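Local coordinates for trwC protein (Escherichia coli, PDB 1OMH) that recognises and processes origin-of-transfer DNA in bacterial conjugation, here as the N-terminal relaxase domain of a longer protein, at residues E151-R154 / E155-Q159. Residues are numbered along the deposited sequence; the frame is centred on the assembly and turned at random.
Sequences ETSR and ERDPQ. With SO4 (sulfate ion), chain D; SO4 (sulfate ion), chain E; SO4 (sulfate ion), chain C; nucleotides of chain A.
Ser153 and Arg156 close the loop of the antiparallel beta hairpin formed by strands 145-152 and 158-167, with Arg156 N bonded to Ser153 O (2.8 Å) across a type I turn. Toward the strands, Gln159 N gives a short 2.7 Å bond to Glu151 O, while Ser153 N reaches Asp157 O in its carbonyl plane.

Ser153 reinforces the loop with its side chain. Its first torsion (79°) sets OG between the backbone N and the carbonyl carbon, and there it accepts from Glu155 N, as in an ST turn, and from Asp157 N, both at 3.1 Å. It donates to a water that in turn donates to Asp157 OD2, an oxygen also bonded to Lys234 N.

Among side chains, Arg156 NH1 donates to Thr152 OG1 (2.8 Å), in the guanidinium plane though the bond is bent (130°); that same hydroxyl faces a sulfate, probably from the crystallisation liquor, held by Glu151 N and Thr152 N. Arg154 meets two more such sulfates at its guanidinium edge, NE and NH1 both reaching one oxygen of the first, NH1 and NH2 the second; NH2 also bonds Ala267 O. A leucine here would probably leave both anions and that carbonyl without this mate.

The hairpin lies beside the metal site: His150, His161 and His163, metal ligands in other structures of this protein, all bond sulfate in this metal-free model. On the DNA side, Ser153 and Arg154 pack against phosphates, and Gln159 NE2 donates to O2 of thymidine DT23 of chain A at 2.8 Å.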
loop_
_atom_site.group_PDB
_atom_site.type_symbol
_atom_site.label_atom_id
_atom_site.label_comp_id
_atom_site.label_asym_id
_atom_site.label_seq_id
_atom_site.Cartn_x
_atom_site.Cartn_y
_atom_site.Cartn_z
ATOM N N GLU B 151 -4.704 6.560 -7.826
ATOM C CA GLU B 151 -4.305 7.957 -7.812
ATOM C C GLU B 151 -5.163 8.951 -7.040
ATOM O O GLU B 151 -4.801 10.124 -6.950
ATOM C CB GLU B 151 -4.146 8.427 -9.264
ATOM C CG GLU B 151 -3.459 7.381 -10.151
ATOM C CD GLU B 151 -3.279 7.830 -11.595
ATOM O OE1 GLU B 151 -4.120 8.603 -12.105
ATOM O OE2 GLU B 151 -2.294 7.393 -12.226
ATOM N N THR B 152 -6.277 8.505 -6.462
ATOM C CA THR B 152 -7.121 9.434 -5.724
ATOM C C THR B 152 -7.465 8.979 -4.312
ATOM O O THR B 152 -7.523 7.784 -4.017
ATOM C CB THR B 152 -8.449 9.723 -6.473
ATOM O OG1 THR B 152 -9.290 8.566 -6.429
ATOM C CG2 THR B 152 -8.176 10.093 -7.926
ATOM N N SER B 153 -7.693 9.956 -3.443
ATOM C CA SER B 153 -8.043 9.680 -2.061
ATOM C C SER B 153 -9.563 9.558 -1.994
ATOM O O SER B 153 -10.255 9.807 -2.988
ATOM C CB SER B 153 -7.577 10.825 -1.155
ATOM O OG SER B 153 -8.475 11.928 -1.228
ATOM N N ARG B 154 -10.076 9.180 -0.828
ATOM C CA ARG B 154 -11.514 9.035 -0.649
ATOM C C ARG B 154 -12.226 10.378 -0.791
ATOM O O ARG B 154 -13.449 10.422 -0.908
ATOM C CB ARG B 154 -11.831 8.429 0.724
ATOM C CG ARG B 154 -11.354 6.990 0.908
ATOM C CD ARG B 154 -11.893 6.080 -0.185
ATOM N NE ARG B 154 -11.566 4.676 0.048
ATOM C CZ ARG B 154 -12.230 3.871 0.875
ATOM N NH1 ARG B 154 -11.845 2.609 1.018
ATOM N NH2 ARG B 154 -13.287 4.317 1.550
ATOM N N GLU B 155 -11.464 11.470 -0.767
ATOM C CA GLU B 155 -12.049 12.797 -0.918
ATOM C C GLU B 155 -11.704 13.360 -2.297
ATOM O O GLU B 155 -11.909 14.545 -2.580
ATOM C CB GLU B 155 -11.560 13.730 0.192
ATOM C CG GLU B 155 -12.315 13.571 1.515
ATOM C CD GLU B 155 -13.804 13.868 1.368
ATOM O OE1 GLU B 155 -14.145 14.809 0.625
ATOM O OE2 GLU B 155 -14.632 13.175 1.996
ATOM N N ARG B 156 -11.180 12.476 -3.143
ATOM C CA ARG B 156 -10.803 12.790 -4.514
ATOM C C ARG B 156 -9.617 13.733 -4.703
ATOM O O ARG B 156 -9.512 14.410 -5.729
ATOM C CB ARG B 156 -12.022 13.311 -5.293
ATOM C CG ARG B 156 -13.129 12.265 -5.458
ATOM C CD ARG B 156 -12.565 10.938 -5.982
ATOM N NE ARG B 156 -13.595 9.922 -6.203
ATOM C CZ ARG B 156 -13.337 8.653 -6.515
ATOM N NH1 ARG B 156 -12.083 8.241 -6.640
ATOM N NH2 ARG B 156 -14.332 7.795 -6.708
ATOM N N ASP B 157 -8.731 13.785 -3.712
ATOM C CA ASP B 157 -7.525 14.600 -3.818
ATOM C C ASP B 157 -6.481 13.735 -4.514
ATOM O O ASP B 157 -6.588 12.504 -4.516
ATOM C CB ASP B 157 -6.961 14.956 -2.436
ATOM C CG ASP B 157 -7.644 16.141 -1.805
ATOM O OD1 ASP B 157 -7.804 17.165 -2.498
ATOM O OD2 ASP B 157 -7.997 16.058 -0.609
ATOM N N PRO B 158 -5.465 14.362 -5.129
ATOM C CA PRO B 158 -4.431 13.556 -5.789
ATOM C C PRO B 158 -3.814 12.747 -4.649
ATOM O O PRO B 158 -3.500 13.310 -3.598
ATOM C CB PRO B 158 -3.461 14.606 -6.332
ATOM C CG PRO B 158 -4.346 15.803 -6.564
ATOM C CD PRO B 158 -5.235 15.803 -5.341
ATOM N N GLN B 159 -3.649 11.447 -4.852
ATOM C CA GLN B 159 -3.118 10.581 -3.807
ATOM C C GLN B 159 -2.543 9.318 -4.430
ATOM O O GLN B 159 -3.235 8.304 -4.593
ATOM C CB GLN B 159 -4.247 10.237 -2.824
ATOM C CG GLN B 159 -3.862 9.383 -1.617
ATOM C CD GLN B 159 -2.819 10.029 -0.725
ATOM O OE1 GLN B 159 -2.608 11.248 -0.753
ATOM N NE2 GLN B 159 -2.165 9.210 0.089
HETATM S S SO4 D . -8.277 5.869 -8.261
HETATM O O1 SO4 D . -8.837 4.507 -8.353
HETATM O O2 SO4 D . -9.261 6.840 -8.772
HETATM O O3 SO4 D . -7.050 5.960 -9.069
HETATM O O4 SO4 D . -7.957 6.164 -6.854
HETATM S S SO4 E . -14.486 1.231 3.450
HETATM O O1 SO4 E . -15.206 2.390 2.887
HETATM O O2 SO4 E . -14.163 1.480 4.869
HETATM O O3 SO4 E . -13.235 1.025 2.697
HETATM O O4 SO4 E . -15.340 0.032 3.341
HETATM S S SO4 C . -8.564 3.436 -1.598
HETATM O O1 SO4 C . -8.880 2.969 -2.962
HETATM O O2 SO4 C . -8.693 4.905 -1.525
HETATM O O3 SO4 C . -7.179 3.054 -1.262
HETATM O O4 SO4 C . -9.500 2.812 -0.644
ATOM P P DT A 23 1.252 14.740 6.108
ATOM O OP1 DT A 23 2.154 15.403 5.135
ATOM O OP2 DT A 23 0.749 15.500 7.277
ATOM O "O5'" DT A 23 0.023 14.075 5.325
ATOM C "C5'" DT A 23 -0.829 14.846 4.431
ATOM C "C4'" DT A 23 -1.185 14.010 3.217
ATOM O "O4'" DT A 23 0.034 13.453 2.711
ATOM C "C3'" DT A 23 -2.178 12.844 3.387
ATOM O "O3'" DT A 23 -3.183 13.129 2.401
ATOM C "C2'" DT A 23 -1.599 11.747 2.510
ATOM C "C1'" DT A 23 -0.164 12.151 2.233
ATOM N N1 DT A 23 0.979 11.321 2.655
ATOM C C2 DT A 23 1.016 9.994 2.307
ATOM O O2 DT A 23 0.074 9.415 1.796
ATOM N N3 DT A 23 2.209 9.369 2.576
ATOM C C4 DT A 23 3.331 9.926 3.167
ATOM O O4 DT A 23 4.347 9.248 3.305
ATOM C C5 DT A 23 3.189 11.309 3.573
ATOM C C7 DT A 23 4.331 12.001 4.250
ATOM C C6 DT A 23 2.032 11.919 3.316
HETATM O O HOH W 1 -7.590 13.634 0.855
#